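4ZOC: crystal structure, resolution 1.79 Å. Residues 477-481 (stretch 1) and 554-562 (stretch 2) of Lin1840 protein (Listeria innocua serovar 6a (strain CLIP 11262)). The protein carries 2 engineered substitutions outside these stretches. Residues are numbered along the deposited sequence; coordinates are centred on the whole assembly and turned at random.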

ATOM      1  N   LEU A 477      -7.155  -2.570  12.579  1.00  7.77           N
ATOM      2  CA  LEU A 477      -8.459  -2.897  12.076  1.00  8.32           C
ATOM      3  C   LEU A 477      -8.437  -2.956  10.591  1.00  8.49           C
ATOM      4  O   LEU A 477      -8.158  -1.943   9.947  1.00  9.01           O
ATOM      5  CB  LEU A 477      -9.509  -1.885  12.461  1.00  9.25           C
ATOM      6  CG  LEU A 477     -10.043  -1.725  13.810  1.00 11.61           C
ATOM      7  CD1 LEU A 477     -11.177  -0.672  13.798  1.00 11.79           C
ATOM      8  CD2 LEU A 477     -10.553  -3.100  14.223  1.00 12.91           C
ATOM      9  N   ALA A 478      -8.775  -4.095  10.018  1.00  7.46           N
ATOM     10  CA  ALA A 478      -8.857  -4.147   8.561  1.00  7.62           C
ATOM     11  C   ALA A 478      -9.943  -3.317   7.960  1.00  9.03           C
ATOM     12  O   ALA A 478      -9.717  -2.707   6.883  1.00 11.24           O
ATOM     13  CB  ALA A 478      -8.960  -5.583   8.088  1.00  8.02           C
ATOM     14  N   THR A 479     -11.057  -3.135   8.666  1.00  7.38           N
ATOM     15  CA  THR A 479     -12.128  -2.254   8.200  1.00  7.50           C
ATOM     16  C   THR A 479     -12.295  -1.129   9.202  1.00  6.89           C
ATOM     17  O   THR A 479     -12.523  -1.340  10.420  1.00  6.80           O
ATOM     18  CB  THR A 479     -13.439  -3.030   8.062  1.00  7.54           C
ATOM     19  OG1 THR A 479     -13.218  -4.146   7.167  1.00  7.49           O
ATOM     20  CG2 THR A 479     -14.559  -2.180   7.609  1.00  8.12           C
ATOM     21  N   ILE A 480     -12.095   0.094   8.723  1.00  6.99           N
ATOM     22  CA  ILE A 480     -12.065   1.245   9.621  1.00  6.53           C
ATOM     23  C   ILE A 480     -13.483   1.818   9.853  1.00  7.06           C
ATOM     24  O   ILE A 480     -13.806   2.980   9.467  1.00  5.55           O
ATOM     25  CB  ILE A 480     -11.089   2.345   9.115  1.00  5.76           C
ATOM     26  CG1 ILE A 480     -11.379   2.733   7.677  1.00  5.91           C
ATOM     27  CG2 ILE A 480      -9.665   1.830   9.238  1.00  7.82           C
ATOM     28  CD1 ILE A 480     -11.090   4.194   7.429  1.00  5.94           C
ATOM     29  N   ARG A 481     -14.269   0.996  10.529  1.00  7.64           N
ATOM     30  CA  ARG A 481     -15.647   1.270  10.877  1.00  7.22           C
ATOM     31  C   ARG A 481     -15.855   1.044  12.365  1.00  8.02           C
ATOM     32  O   ARG A 481     -15.149   0.270  12.976  1.00  9.17           O
ATOM     33  CB  ARG A 481     -16.586   0.388  10.045  1.00  6.84           C
ATOM     34  CG  ARG A 481     -16.736   0.808   8.615  1.00  6.94           C
ATOM     35  CD  ARG A 481     -17.666  -0.135   7.914  1.00  8.98           C
ATOM     36  NE  ARG A 481     -19.060  -0.025   8.325  1.00  8.90           N
ATOM     37  CZ  ARG A 481     -19.920   0.841   7.802  1.00 11.07           C
ATOM     38  NH1 ARG A 481     -19.514   1.763   6.965  1.00 13.72           N
ATOM     39  NH2 ARG A 481     -21.185   0.856   8.216  1.00 12.55           N
ATOM     40  N   PHE A 554     -10.041  11.630   6.040  1.00  6.82           N
ATOM     41  CA  PHE A 554     -11.085  10.655   6.385  1.00  7.43           C
ATOM     42  C   PHE A 554     -11.536   9.974   5.084  1.00  8.30           C
ATOM     43  O   PHE A 554     -12.175  10.606   4.253  1.00  7.76           O
ATOM     44  CB  PHE A 554     -12.262  11.360   7.078  1.00  7.50           C
ATOM     45  CG  PHE A 554     -12.074  11.476   8.582  1.00  6.20           C
ATOM     46  CD1 PHE A 554     -10.880  11.901   9.106  1.00  7.81           C
ATOM     47  CD2 PHE A 554     -13.058  11.060   9.458  1.00  7.58           C
ATOM     48  CE1 PHE A 554     -10.664  11.936  10.464  1.00  6.99           C
ATOM     49  CE2 PHE A 554     -12.871  11.105  10.844  1.00  5.97           C
ATOM     50  CZ  PHE A 554     -11.659  11.593  11.325  1.00  6.84           C
ATOM     51  N   PRO A 555     -11.149   8.666   4.901  1.00  9.46           N
ATOM     52  CA  PRO A 555     -11.542   8.041   3.658  1.00  7.72           C
ATOM     53  C   PRO A 555     -13.018   7.891   3.432  1.00  5.69           C
ATOM     54  O   PRO A 555     -13.844   7.782   4.335  1.00  7.02           O
ATOM     55  CB  PRO A 555     -10.843   6.679   3.692  1.00  8.01           C
ATOM     56  CG  PRO A 555      -9.737   6.817   4.722  1.00  7.60           C
ATOM     57  CD  PRO A 555     -10.369   7.751   5.718  1.00  8.55           C
ATOM     58  N   GLN A 556     -13.335   7.848   2.126  1.00  7.91           N
ATOM     59  CA  GLN A 556     -14.669   7.452   1.652  1.00  7.48           C
ATOM     60  C   GLN A 556     -15.062   6.082   2.157  1.00  6.52           C
ATOM     61  O   GLN A 556     -16.185   5.870   2.599  1.00  8.90           O
ATOM     62  CB  GLN A 556     -14.769   7.450   0.112  1.00  6.99           C
ATOM     63  CG  GLN A 556     -14.579   8.771  -0.616  1.00  8.01           C
ATOM     64  CD  GLN A 556     -15.819   9.686  -0.485  1.00  8.15           C
ATOM     65  OE1 GLN A 556     -16.971   9.255  -0.233  1.00  8.99           O
ATOM     66  NE2 GLN A 556     -15.595  10.941  -0.767  1.00  8.90           N
ATOM     67  N   THR A 557     -14.147   5.130   2.044  1.00  5.82           N
ATOM     68  CA  THR A 557     -14.318   3.753   2.468  1.00  6.93           C
ATOM     69  C   THR A 557     -12.917   3.163   2.664  1.00  6.38           C
ATOM     70  O   THR A 557     -11.925   3.751   2.187  1.00  6.47           O
ATOM     71  CB  THR A 557     -15.084   2.943   1.402  1.00  7.03           C
ATOM     72  OG1 THR A 557     -15.478   1.666   1.900  1.00  7.19           O
ATOM     73  CG2 THR A 557     -14.284   2.856   0.098  1.00  7.67           C
ATOM     74  N   THR A 558     -12.814   2.034   3.359  1.00  6.03           N
ATOM     75  CA  THR A 558     -11.552   1.377   3.695  1.00  5.96           C
ATOM     76  C   THR A 558     -10.668   1.198   2.447  1.00  5.93           C
ATOM     77  O   THR A 558      -9.460   1.417   2.473  1.00  5.44           O
ATOM     78  CB  THR A 558     -11.865  -0.015   4.374  1.00  6.46           C
ATOM     79  OG1 THR A 558     -12.449   0.258   5.677  1.00  7.24           O
ATOM     80  CG2 THR A 558     -10.635  -0.782   4.554  1.00  6.81           C
ATOM     81  N   GLY A 559     -11.295   0.775   1.354  1.00  7.17           N
ATOM     82  CA  GLY A 559     -10.567   0.527   0.128  1.00  6.08           C
ATOM     83  C   GLY A 559     -10.030   1.740  -0.619  1.00  5.91           C
ATOM     84  O   GLY A 559      -9.290   1.549  -1.583  1.00  6.11           O
ATOM     85  N   GLN A 560     -10.309   2.936  -0.178  1.00  5.68           N
ATOM     86  CA  GLN A 560      -9.664   4.131  -0.695  1.00  6.35           C
ATOM     87  C   GLN A 560      -8.226   4.306  -0.137  1.00  5.57           C
ATOM     88  O   GLN A 560      -7.447   5.127  -0.593  1.00  5.27           O
ATOM     89  CB  GLN A 560     -10.517   5.352  -0.361  1.00  7.62           C
ATOM     90  CG  GLN A 560     -10.156   6.555  -1.262  1.00  6.05           C
ATOM     91  CD  GLN A 560     -10.964   7.815  -0.943  1.00  6.82           C
ATOM     92  OE1 GLN A 560     -11.224   8.143   0.230  1.00  6.69           O
ATOM     93  NE2 GLN A 560     -11.479   8.461  -1.994  1.00  6.98           N
ATOM     94  N   ILE A 561      -7.904   3.593   0.920  1.00  6.22           N
ATOM     95  CA  ILE A 561      -6.602   3.722   1.601  1.00  5.73           C
ATOM     96  C   ILE A 561      -5.412   3.220   0.746  1.00  5.87           C
ATOM     97  O   ILE A 561      -5.478   2.109   0.187  1.00  6.75           O
ATOM     98  CB  ILE A 561      -6.643   2.992   2.942  1.00  6.00           C
ATOM     99  CG1 ILE A 561      -7.641   3.660   3.894  1.00  6.33           C
ATOM    100  CG2 ILE A 561      -5.243   2.991   3.555  1.00  7.01           C
ATOM    101  CD1 ILE A 561      -7.888   2.828   5.145  1.00  6.84           C
ATOM    102  N   PRO A 562      -4.328   3.999   0.644  1.00  6.35           N
ATOM    103  CA  PRO A 562      -4.142   5.290   1.300  1.00  6.81           C
ATOM    104  C   PRO A 562      -4.582   6.449   0.448  1.00  7.85           C
ATOM    105  O   PRO A 562      -4.371   6.432  -0.812  1.00  8.07           O
ATOM    106  CB  PRO A 562      -2.621   5.412   1.408  1.00  6.92           C
ATOM    107  CG  PRO A 562      -2.085   4.631   0.243  1.00  6.78           C
ATOM    108  CD  PRO A 562      -3.017   3.444   0.191  1.00  5.98           C
TER

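The contact between residues 477-481 and 554-562 is small, burying 218 Å² summed over both sides, and two residues dominate it: Ile 480 with 72 Å² covered and Thr 558 with 70 Å². At least 75 positions separate any two touching residues, so this is a tertiary contact within one chain. Stretch 1 has no regular helix or strand, and stretch 2 is loop or turn except for the 3-10 segment 558-560. The nearest CA atoms across the stretches, those of Thr 479 and Thr 558, are 5.8 Å apart, at the start of that segment.

One hydrogen bond joins the stretches. The backbone N of Ile 480 donates to OG1 of Thr 558 across 3.1 Å, with an N-H...O angle of 158°, which is close enough to linear for a sound bond. The donor is an amide of an irregular segment, and the acceptor is a side-chain hydroxyl, so the link requires no strand-like pairing of backbones. The conformation of Thr 558 suits this role: its CA-to-CB bond points toward stretch 1, and chi1 of -69° (m) sets OG1 within reach of the amide. The same hydroxyl oxygen lies 3.6 Å from CA of Thr 479 and 3.4 Å from CG1 of Ile 480, so it is closely surrounded by carbon as well as bonded. Its other branch also faces stretch 1, with CG2 3.2 Å from O of Ala 478. That is a tight approach of a methyl to a carbonyl oxygen, and it carries a cost, because this oxygen is buried by the contact and has no polar partner anywhere in the model.

Ile 480 supplies the apolar part. Its CA-to-CB bond also points toward stretch 2; chi1 is 53° (p), while chi2 of 147° lies between wells. The resulting path carries CD1 to within 4.0 Å of CG of Pro 555 and 4.2 Å of CD1 of Ile 561. These are van der Waals distances between saturated carbons, and the contacts keep apolar surface away from solvent. Pro 555 meets the methyl with a ring in the C-gamma exo pucker, whereas Ile 561 extends its side chain with chi1 -65° (m) and chi2 170° (t), bringing its own CD1 to the meeting point. Thr 479 contributes less: its CA-to-CB bond runs sideways, and with chi1 at -56° (m) its CG2 comes to 3.8 Å from OG1 of Thr 558.

Internal bonds brace the surface that stretch 2 presents. N of Gln 560 donates to O of Thr 557 at 3.0 Å, and N of Ile 561 to O of Thr 558 at 3.1 Å, the i to i+3 spacing typical of a 3-10 turn. Gln 560, with chi1 and chi2 both t, extends its side chain back so that OE1 accepts from N of Gln 556 at 2.9 Å and 167°, tying the segment before the turn to the turn itself.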